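Local coordinates for nitrogenase molybdenum-iron protein beta chain (Clostridium pasteurianum, PDB 4WES), which forms, with the alpha chain, the molybdenum-iron component of nitrogenase, which reduces dinitrogen to ammonia, and shares the [8Fe-7S] cluster with that chain, at the interface of chains C and A, the interface of chains A and B and the interface of chains C and B. Coordinates in Å, arbitrary orientation; residue numbers count along the deposited sequence, not the author numbering. Chains: chain A/B, Nitrogenase molybdenum-iron protein beta chain; chain C, Nitrogenase molybdenum-iron protein alpha chain.

Contacts 1 and 3 join one alpha chain, C, to the two beta chains A and B of the alpha2beta2 tetramer, and contact 2 joins A to B. The C-alpha centre of contact 1 lies about 13 Å from that of contact 2; A:Lys61 serves both, its backbone in the first and its ammonium in the second. Contact 3 lies about 16 Å from contact 2 and about 22 Å from contact 1. B:Glu455 ties contacts 2 and 3 together, giving its carbonyl to A and its carboxylate to C. The C-terminal segment of B thus touches both A and C, which probably helps hold the tetramer together.

Contact 1: the interface of chains C and A. Residues chain C 465-466, 469; chain A 54, 57-58, 61-62.
At this apolar alpha-beta interface, helix 465-473 of the alpha chain packs against the end of beta-chain helix 46-60 and the turn after it. The ring of C:Phe469 lies flat on the beta-chain backbone, CG being anti to the carbonyl carbon (chi1 -58°). C:Phe469 CB sits near A:Glu62, with the carbonyl carbon A:Glu62 C at 3.8 Å. Beyond it CG, CD1 and CE1 lie nearest the carbonyl oxygen A:Lys61 O, CD2 approaches the amide A:Glu62 N, CE2 the alpha carbon of A:Lys61, and CZ at the tip that carbon and A:Lys61 CB. The carbonyl carbon A:Lys61 C lies over the middle of the face, 3.7 Å from the ring centroid. A flat phenyl suits this stretch of main chain, where A:Lys61 has a left-handed conformation (phi 53°, psi 49°). A:Ser57 OG braces the turn by a bond of 2.7 Å to A:Glu62 O, while A:Lys61 NZ reaches back to a lone pair of A:Arg58 O at 2.9 Å. One turn earlier, branched C:Ile465, which buries more surface here than C:Phe469, meets branched A:Thr54 CG2 to CG2 at 3.6 Å. The hydroxyl A:Thr54 OG1 turns to a water 2.8 Å away, which C:Lys466 NZ meets at 2.9 Å.

Contact 2: the interface of chains A and B. Residues chain A 61, 393, 396, 408, 414-417; chain B 309, 439, 442, 446, 455-458.
This two-fold beta-beta interface, with its symmetry twin patch, joins the two beta chains in the alpha2beta2 tetramer; here the C-terminal tail of one docks on the other. B:Glu446, on helix 426-448, is the buttress between cations. A:Lys396, its CG in the crowded position between backbone N and carbonyl carbon (chi1 70°) and its chain bent at chi3, brings NZ to the syn lone pair of B:Glu446 OE2 at 2.7 Å. The same ammonium meets B:Glu455 O and B:Val456 O from above their carbonyl planes and A:Asp415 OD2 on its anti lone pair; four acceptors suit a lysine tip but exceed its three N-H groups, so some are probably shared. A:Arg416 points NH1 and NH2 end-on at B:Glu446 OE1, NH1 at 2.9 Å. Its guanidinium is sandwiched between B:Leu442 CB, 3.6 Å over its centre, and A:Arg408, a like-charged stack probably eased by A:Asp415, which A:Arg408 holds side-on through NE and NH2. A:Lys61 NZ lies nearly along the C=O axis of the terminal B:Arg458 O at 2.9 Å, while B:Arg458 N donates to A:Met414 O at 3.2 Å. The other terminal oxygen, B:Arg458 OXT, accepts from the phenol A:Tyr417 OH at 2.6 Å and from B:Tyr309 OH at 2.7 Å.

Contact 3: the interface of chains C and B. Residues chain C 88, 90-92, 223; chain B 452-453, 455.
C:Arg88 turns its chain at chi3 (58°) and B:Glu455 folds its own at chi2 (-68°), so that guanidinium and carboxylate meet across this alpha-beta interface of the NifD/NifK family. The grip is side-on, a bidentate salt bridge: C:Arg88 NE gives its N-H to B:Glu455 OE1 at 2.8 Å, and C:Arg88 NH1 bonds to B:Glu455 OE2 at the same 2.8 Å, nearly straight at 173°. Both oxygens lie in the guanidinium plane but are met from above the carboxylate plane, the two flat groups being clearly tilted against each other. Arginine fits here because its two parallel N-H groups match the two carboxylate oxygens and fix the rotation of the acid. C:Lys90, in contrast, runs out fully extended, its methylenes passing the carbonyl B:Glu452 O, with CD at 3.5 Å. Its NZ reaches B:Asp453 OD1 at 2.8 Å, again from above the carboxylate plane, in a second salt bridge suited to a long, flexible lysine. A water 3.1 Å from C:Lys90 NZ also touches B:Asp453 O and B:Glu455 OE2, so the two ion pairs share a hydrated link. B:Glu452, with CG in the crowded position between backbone N and carbonyl carbon, uses its aliphatic stem: CB lies 3.9 Å from C:Trp223 CH2 at the rim of the indole, whose face carries C:Lys92 CE. A further water accepts the C:Ser91 N-H and meets B:Glu452 O at 2.8 Å.

Contact 1: the interface of chains C and A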
loop_
_atom_site.group_PDB
_atom_site.type_symbol
_atom_site.label_atom_id
_atom_site.label_comp_id
_atom_site.label_asym_id
_atom_site.label_seq_id
_atom_site.Cartn_x
_atom_site.Cartn_y
_atom_site.Cartn_z
ATOM N N ILE C 465 -1.810 14.589 -22.989
ATOM C CA ILE C 465 -2.344 13.432 -22.314
ATOM C C ILE C 465 -3.280 12.592 -23.191
ATOM O O ILE C 465 -3.389 11.382 -22.990
ATOM C CB ILE C 465 -3.028 13.887 -21.003
ATOM C CG1 ILE C 465 -3.380 12.726 -20.095
ATOM C CG2 ILE C 465 -4.264 14.736 -21.284
ATOM C CD1 ILE C 465 -2.235 11.914 -19.642
ATOM N N LYS C 466 -3.995 13.237 -24.116
ATOM C CA LYS C 466 -4.939 12.490 -24.953
ATOM C C LYS C 466 -4.204 11.661 -25.992
ATOM O O LYS C 466 -4.681 10.579 -26.362
ATOM C CB LYS C 466 -5.966 13.410 -25.600
ATOM C CG LYS C 466 -6.789 14.183 -24.558
ATOM C CD LYS C 466 -7.952 14.966 -25.141
ATOM C CE LYS C 466 -7.621 15.977 -26.200
ATOM N NZ LYS C 466 -6.684 17.035 -25.732
ATOM N N PHE C 469 -1.003 7.917 -24.625
ATOM C CA PHE C 469 -1.177 6.467 -24.555
ATOM C C PHE C 469 -1.523 5.853 -25.922
ATOM O O PHE C 469 -1.218 4.687 -26.150
ATOM C CB PHE C 469 -2.161 6.079 -23.457
ATOM C CG PHE C 469 -1.729 6.567 -22.114
ATOM C CD1 PHE C 469 -0.572 6.077 -21.514
ATOM C CD2 PHE C 469 -2.476 7.518 -21.427
ATOM C CE1 PHE C 469 -0.136 6.560 -20.296
ATOM C CE2 PHE C 469 -2.048 7.987 -20.207
ATOM C CZ PHE C 469 -0.893 7.523 -19.646
ATOM N N THR A 54 -9.837 13.493 -21.175
ATOM C CA THR A 54 -8.637 13.658 -20.367
ATOM C C THR A 54 -8.744 13.007 -19.024
ATOM O O THR A 54 -7.792 12.349 -18.556
ATOM C CB THR A 54 -8.283 15.162 -20.258
ATOM O OG1 THR A 54 -7.870 15.624 -21.556
ATOM C CG2 THR A 54 -7.188 15.431 -19.264
ATOM N N SER A 57 -8.275 9.293 -19.274
ATOM C CA SER A 57 -6.882 8.894 -19.457
ATOM C C SER A 57 -6.060 9.091 -18.189
ATOM O O SER A 57 -5.166 8.272 -17.903
ATOM C CB SER A 57 -6.237 9.652 -20.602
ATOM O OG SER A 57 -6.757 9.248 -21.854
ATOM N N ARG A 58 -6.326 10.157 -17.430
ATOM C CA ARG A 58 -5.584 10.365 -16.178
ATOM C C ARG A 58 -5.863 9.293 -15.130
ATOM O O ARG A 58 -4.985 8.954 -14.327
ATOM C CB ARG A 58 -5.900 11.767 -15.609
ATOM C CG ARG A 58 -5.302 12.872 -16.411
ATOM C CD ARG A 58 -5.806 14.252 -15.937
ATOM N NE ARG A 58 -5.051 15.333 -16.575
ATOM C CZ ARG A 58 -5.481 16.592 -16.663
ATOM N NH1 ARG A 58 -6.600 16.968 -16.042
ATOM N NH2 ARG A 58 -4.768 17.459 -17.356
ATOM N N LYS A 61 -4.799 5.594 -17.166
ATOM C CA LYS A 61 -3.526 5.550 -17.884
ATOM C C LYS A 61 -3.726 4.754 -19.180
ATOM O O LYS A 61 -2.927 3.885 -19.530
ATOM C CB LYS A 61 -2.376 5.000 -17.029
ATOM C CG LYS A 61 -2.260 5.651 -15.659
ATOM C CD LYS A 61 -2.171 7.160 -15.652
ATOM C CE LYS A 61 -1.840 7.678 -14.259
ATOM N NZ LYS A 61 -2.138 9.152 -14.161
ATOM N N GLU A 62 -4.773 5.123 -19.910
ATOM C CA GLU A 62 -5.177 4.471 -21.162
ATOM C C GLU A 62 -5.676 5.525 -22.112
ATOM O O GLU A 62 -6.141 6.589 -21.673
ATOM C CB GLU A 62 -6.307 3.466 -20.945
ATOM C CG GLU A 62 -5.939 2.193 -20.182
ATOM C CD GLU A 62 -5.062 1.315 -21.047
ATOM O OE1 GLU A 62 -5.646 0.537 -21.863
ATOM O OE2 GLU A 62 -3.804 1.358 -20.925
HETATM O O HOH W 1 -6.499 17.588 -22.942
#

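Contact 2: the interface of chains A and B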
loop_
_atom_site.group_PDB
_atom_site.type_symbol
_atom_site.label_atom_id
_atom_site.label_comp_id
_atom_site.label_asym_id
_atom_site.label_seq_id
_atom_site.Cartn_x
_atom_site.Cartn_y
_atom_site.Cartn_z
ATOM N N LYS A 61 -4.799 5.594 -17.166
ATOM C CA LYS A 61 -3.526 5.550 -17.884
ATOM C C LYS A 61 -3.726 4.754 -19.180
ATOM O O LYS A 61 -2.927 3.885 -19.530
ATOM C CB LYS A 61 -2.376 5.000 -17.029
ATOM C CG LYS A 61 -2.260 5.651 -15.659
ATOM C CD LYS A 61 -2.171 7.160 -15.652
ATOM C CE LYS A 61 -1.840 7.678 -14.259
ATOM N NZ LYS A 61 -2.138 9.152 -14.161
ATOM N N THR A 393 -8.699 10.919 -5.631
ATOM C CA THR A 393 -7.409 11.586 -5.489
ATOM C C THR A 393 -7.445 12.871 -4.689
ATOM O O THR A 393 -6.480 13.205 -3.982
ATOM C CB THR A 393 -6.781 11.789 -6.865
ATOM O OG1 THR A 393 -6.403 10.520 -7.400
ATOM C CG2 THR A 393 -5.585 12.710 -6.887
ATOM N N LYS A 396 -6.280 13.576 -1.094
ATOM C CA LYS A 396 -4.880 13.540 -0.685
ATOM C C LYS A 396 -4.430 14.806 0.007
ATOM O O LYS A 396 -3.509 14.792 0.826
ATOM C CB LYS A 396 -3.938 13.250 -1.931
ATOM C CG LYS A 396 -3.855 14.377 -2.928
ATOM C CD LYS A 396 -3.300 14.067 -4.355
ATOM C CE LYS A 396 -1.881 13.787 -4.385
ATOM N NZ LYS A 396 -1.443 13.227 -5.652
ATOM N N ARG A 408 -7.327 5.492 -1.533
ATOM C CA ARG A 408 -7.875 5.965 -2.801
ATOM C C ARG A 408 -9.001 5.045 -3.264
ATOM O O ARG A 408 -8.803 3.819 -3.353
ATOM C CB ARG A 408 -6.777 6.039 -3.843
ATOM C CG ARG A 408 -5.823 7.187 -3.618
ATOM C CD ARG A 408 -4.560 7.073 -4.457
ATOM N NE ARG A 408 -3.710 8.246 -4.272
ATOM C CZ ARG A 408 -2.891 8.453 -3.236
ATOM N NH1 ARG A 408 -2.758 7.527 -2.310
ATOM N NH2 ARG A 408 -2.276 9.606 -3.135
ATOM N N MET A 414 -6.056 9.468 -10.036
ATOM C CA MET A 414 -5.211 9.936 -11.145
ATOM C C MET A 414 -3.729 9.925 -10.777
ATOM O O MET A 414 -2.935 10.424 -11.574
ATOM C CB MET A 414 -5.604 11.353 -11.565
ATOM C CG MET A 414 -7.055 11.418 -12.019
ATOM S SD MET A 414 -7.586 13.027 -12.591
ATOM C CE MET A 414 -7.611 13.968 -11.069
ATOM N N ASP A 415 -3.377 9.345 -9.638
ATOM C CA ASP A 415 -2.039 9.514 -9.116
ATOM C C ASP A 415 -1.366 8.218 -8.705
ATOM O O ASP A 415 -0.332 8.274 -8.058
ATOM C CB ASP A 415 -2.013 10.542 -7.969
ATOM C CG ASP A 415 -2.957 10.233 -6.816
ATOM O OD1 ASP A 415 -3.885 9.389 -6.967
ATOM O OD2 ASP A 415 -2.739 10.844 -5.746
ATOM N N ARG A 416 -1.923 7.080 -9.121
ATOM C CA ARG A 416 -1.267 5.798 -8.809
ATOM C C ARG A 416 -1.395 4.869 -10.031
ATOM O O ARG A 416 -2.257 5.066 -10.895
ATOM C CB ARG A 416 -1.828 5.148 -7.572
ATOM C CG ARG A 416 -1.548 5.894 -6.260
ATOM C CD ARG A 416 -0.055 5.905 -5.907
ATOM N NE ARG A 416 0.262 6.490 -4.610
ATOM C CZ ARG A 416 0.449 7.788 -4.404
ATOM N NH1 ARG A 416 0.294 8.688 -5.348
ATOM N NH2 ARG A 416 0.797 8.229 -3.197
ATOM N N TYR A 417 -0.566 3.858 -10.052
ATOM C CA TYR A 417 -0.462 2.962 -11.216
ATOM C C TYR A 417 -0.897 1.569 -10.840
ATOM O O TYR A 417 -0.361 0.944 -9.940
ATOM C CB TYR A 417 0.971 2.933 -11.737
ATOM C CG TYR A 417 1.298 4.265 -12.359
ATOM C CD1 TYR A 417 1.149 4.473 -13.692
ATOM C CD2 TYR A 417 1.739 5.354 -11.593
ATOM C CE1 TYR A 417 1.385 5.670 -14.297
ATOM C CE2 TYR A 417 1.952 6.580 -12.179
ATOM C CZ TYR A 417 1.793 6.760 -13.525
ATOM O OH TYR A 417 2.019 7.953 -14.167
ATOM N N TYR B 309 8.955 6.246 -12.783
ATOM C CA TYR B 309 9.216 6.122 -11.358
ATOM C C TYR B 309 10.125 4.962 -11.033
ATOM O O TYR B 309 10.520 4.802 -9.877
ATOM C CB TYR B 309 7.887 6.011 -10.599
ATOM C CG TYR B 309 6.993 7.213 -10.798
ATOM C CD1 TYR B 309 7.356 8.439 -10.270
ATOM C CD2 TYR B 309 5.871 7.150 -11.587
ATOM C CE1 TYR B 309 6.581 9.578 -10.505
ATOM C CE2 TYR B 309 5.100 8.265 -11.834
ATOM C CZ TYR B 309 5.465 9.484 -11.300
ATOM O OH TYR B 309 4.687 10.610 -11.509
ATOM N N ASN B 439 3.549 2.402 -5.603
ATOM C CA ASN B 439 2.821 3.037 -4.506
ATOM C C ASN B 439 3.761 3.519 -3.403
ATOM O O ASN B 439 3.598 4.637 -2.889
ATOM C CB ASN B 439 1.814 2.071 -3.868
ATOM C CG ASN B 439 0.507 1.873 -4.636
ATOM O OD1 ASN B 439 0.244 2.517 -5.637
ATOM N ND2 ASN B 439 -0.339 0.987 -4.104
ATOM N N LEU B 442 5.845 6.541 -4.601
ATOM C CA LEU B 442 5.026 7.744 -4.679
ATOM C C LEU B 442 4.566 8.222 -3.317
ATOM O O LEU B 442 4.512 9.441 -3.085
ATOM C CB LEU B 442 3.822 7.503 -5.622
ATOM C CG LEU B 442 4.206 7.552 -7.091
ATOM C CD1 LEU B 442 3.124 6.909 -7.957
ATOM C CD2 LEU B 442 4.497 8.965 -7.544
ATOM N N GLU B 446 5.257 12.099 -2.099
ATOM C CA GLU B 446 4.165 13.005 -1.785
ATOM C C GLU B 446 4.120 13.421 -0.322
ATOM O O GLU B 446 3.562 14.469 -0.009
ATOM C CB GLU B 446 2.848 12.428 -2.267
ATOM C CG GLU B 446 2.836 12.135 -3.769
ATOM C CD GLU B 446 1.485 12.018 -4.388
ATOM O OE1 GLU B 446 0.693 11.198 -3.942
ATOM O OE2 GLU B 446 1.213 12.852 -5.323
ATOM N N GLU B 455 1.339 17.644 -6.081
ATOM C CA GLU B 455 0.738 17.383 -7.391
ATOM C C GLU B 455 -0.612 16.721 -7.240
ATOM O O GLU B 455 -0.774 15.863 -6.381
ATOM C CB GLU B 455 1.630 16.398 -8.162
ATOM C CG GLU B 455 3.046 16.834 -8.415
ATOM C CD GLU B 455 3.234 17.988 -9.376
ATOM O OE1 GLU B 455 2.271 18.352 -10.088
ATOM O OE2 GLU B 455 4.348 18.534 -9.413
ATOM N N VAL B 456 -1.530 17.018 -8.163
ATOM C CA VAL B 456 -2.712 16.184 -8.302
ATOM C C VAL B 456 -2.386 14.864 -9.049
ATOM O O VAL B 456 -2.371 13.815 -8.435
ATOM C CB VAL B 456 -3.889 16.948 -8.992
ATOM C CG1 VAL B 456 -5.052 16.014 -9.281
ATOM C CG2 VAL B 456 -4.368 18.081 -8.108
ATOM N N VAL B 457 -2.096 14.971 -10.339
ATOM C CA VAL B 457 -1.820 13.792 -11.175
ATOM C C VAL B 457 -0.372 13.352 -10.973
ATOM O O VAL B 457 0.538 14.173 -10.784
ATOM C CB VAL B 457 -2.118 14.117 -12.642
ATOM C CG1 VAL B 457 -1.907 12.898 -13.540
ATOM C CG2 VAL B 457 -3.538 14.613 -12.806
ATOM N N ARG B 458 -0.169 12.028 -11.012
ATOM C CA ARG B 458 1.175 11.447 -11.032
ATOM C C ARG B 458 1.199 10.355 -12.107
ATOM O O ARG B 458 0.123 9.900 -12.528
ATOM C CB ARG B 458 1.580 10.820 -9.712
ATOM C CG ARG B 458 1.719 11.798 -8.554
ATOM C CD ARG B 458 3.037 12.543 -8.582
ATOM N NE ARG B 458 3.201 13.300 -7.353
ATOM C CZ ARG B 458 4.289 13.998 -7.064
ATOM N NH1 ARG B 458 5.280 14.048 -7.923
ATOM N NH2 ARG B 458 4.343 14.722 -5.939
ATOM O OXT ARG B 458 2.318 9.936 -12.498
HETATM O O HOH W 2 1.360 3.424 -8.021
HETATM O O HOH W 3 -0.400 10.947 -1.160
#

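Contact 3: the interface of chains C and B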
loop_
_atom_site.group_PDB
_atom_site.type_symbol
_atom_site.label_atom_id
_atom_site.label_comp_id
_atom_site.label_asym_id
_atom_site.label_seq_id
_atom_site.Cartn_x
_atom_site.Cartn_y
_atom_site.Cartn_z
ATOM N N ARG C 88 -0.370 22.422 -14.326
ATOM C CA ARG C 88 0.563 22.408 -13.227
ATOM C C ARG C 88 1.307 23.727 -12.991
ATOM O O ARG C 88 2.510 23.718 -12.717
ATOM C CB ARG C 88 1.536 21.257 -13.423
ATOM C CG ARG C 88 0.868 19.883 -13.422
ATOM C CD ARG C 88 1.838 18.779 -13.762
ATOM N NE ARG C 88 2.944 18.764 -12.814
ATOM C CZ ARG C 88 4.214 19.121 -13.031
ATOM N NH1 ARG C 88 5.058 19.220 -12.005
ATOM N NH2 ARG C 88 4.661 19.400 -14.240
ATOM N N LYS C 90 2.710 26.233 -10.641
ATOM C CA LYS C 90 3.070 26.130 -9.228
ATOM C C LYS C 90 2.992 27.498 -8.551
ATOM O O LYS C 90 3.325 28.523 -9.149
ATOM C CB LYS C 90 4.446 25.497 -9.046
ATOM C CG LYS C 90 4.534 24.019 -9.439
ATOM C CD LYS C 90 5.879 23.422 -9.013
ATOM C CE LYS C 90 5.953 21.932 -9.294
ATOM N NZ LYS C 90 7.233 21.357 -8.877
ATOM N N SER C 91 2.561 27.482 -7.303
ATOM C CA SER C 91 2.377 28.703 -6.503
ATOM C C SER C 91 2.857 28.488 -5.097
ATOM O O SER C 91 2.758 27.389 -4.542
ATOM C CB SER C 91 0.899 29.099 -6.435
ATOM O OG SER C 91 0.374 29.302 -7.734
ATOM N N LYS C 92 3.355 29.560 -4.483
ATOM C CA LYS C 92 3.666 29.514 -3.078
ATOM C C LYS C 92 3.200 30.827 -2.427
ATOM O O LYS C 92 3.085 31.847 -3.106
ATOM C CB LYS C 92 5.133 29.264 -2.843
ATOM C CG LYS C 92 6.009 30.302 -3.373
ATOM C CD LYS C 92 7.514 29.872 -3.362
ATOM C CE LYS C 92 8.393 30.922 -4.007
ATOM N NZ LYS C 92 8.302 32.223 -3.277
ATOM N N TRP C 223 10.299 29.824 -11.579
ATOM C CA TRP C 223 11.258 29.950 -10.497
ATOM C C TRP C 223 12.677 29.674 -10.974
ATOM O O TRP C 223 13.638 30.295 -10.499
ATOM C CB TRP C 223 10.880 29.049 -9.328
ATOM C CG TRP C 223 9.604 29.445 -8.669
ATOM C CD1 TRP C 223 9.132 30.730 -8.484
ATOM C CD2 TRP C 223 8.631 28.583 -8.079
ATOM N NE1 TRP C 223 7.949 30.709 -7.794
ATOM C CE2 TRP C 223 7.614 29.411 -7.533
ATOM C CE3 TRP C 223 8.522 27.194 -7.922
ATOM C CZ2 TRP C 223 6.510 28.904 -6.915
ATOM C CZ3 TRP C 223 7.395 26.683 -7.297
ATOM C CH2 TRP C 223 6.416 27.548 -6.783
ATOM N N GLU B 452 4.488 23.468 -2.334
ATOM C CA GLU B 452 4.384 24.053 -3.675
ATOM C C GLU B 452 4.680 23.011 -4.771
ATOM O O GLU B 452 4.275 23.196 -5.916
ATOM C CB GLU B 452 5.266 25.287 -3.847
ATOM C CG GLU B 452 6.753 25.015 -3.729
ATOM C CD GLU B 452 7.314 25.181 -2.329
ATOM O OE1 GLU B 452 6.571 25.072 -1.309
ATOM O OE2 GLU B 452 8.553 25.405 -2.240
ATOM N N ASP B 453 5.342 21.917 -4.390
ATOM C CA ASP B 453 5.647 20.840 -5.324
ATOM C C ASP B 453 4.643 19.705 -5.268
ATOM O O ASP B 453 4.790 18.702 -5.967
ATOM C CB ASP B 453 7.036 20.281 -5.015
ATOM C CG ASP B 453 8.159 21.192 -5.434
ATOM O OD1 ASP B 453 7.907 22.081 -6.229
ATOM O OD2 ASP B 453 9.310 20.980 -4.975
ATOM N N GLU B 455 1.339 17.644 -6.081
ATOM C CA GLU B 455 0.738 17.383 -7.391
ATOM C C GLU B 455 -0.612 16.721 -7.240
ATOM O O GLU B 455 -0.774 15.863 -6.381
ATOM C CB GLU B 455 1.630 16.398 -8.162
ATOM C CG GLU B 455 3.046 16.834 -8.415
ATOM C CD GLU B 455 3.234 17.988 -9.376
ATOM O OE1 GLU B 455 2.271 18.352 -10.088
ATOM O OE2 GLU B 455 4.348 18.534 -9.413
HETATM O O HOH W 4 1.996 24.765 -6.329
HETATM O O HOH W 5 6.729 18.381 -8.013
#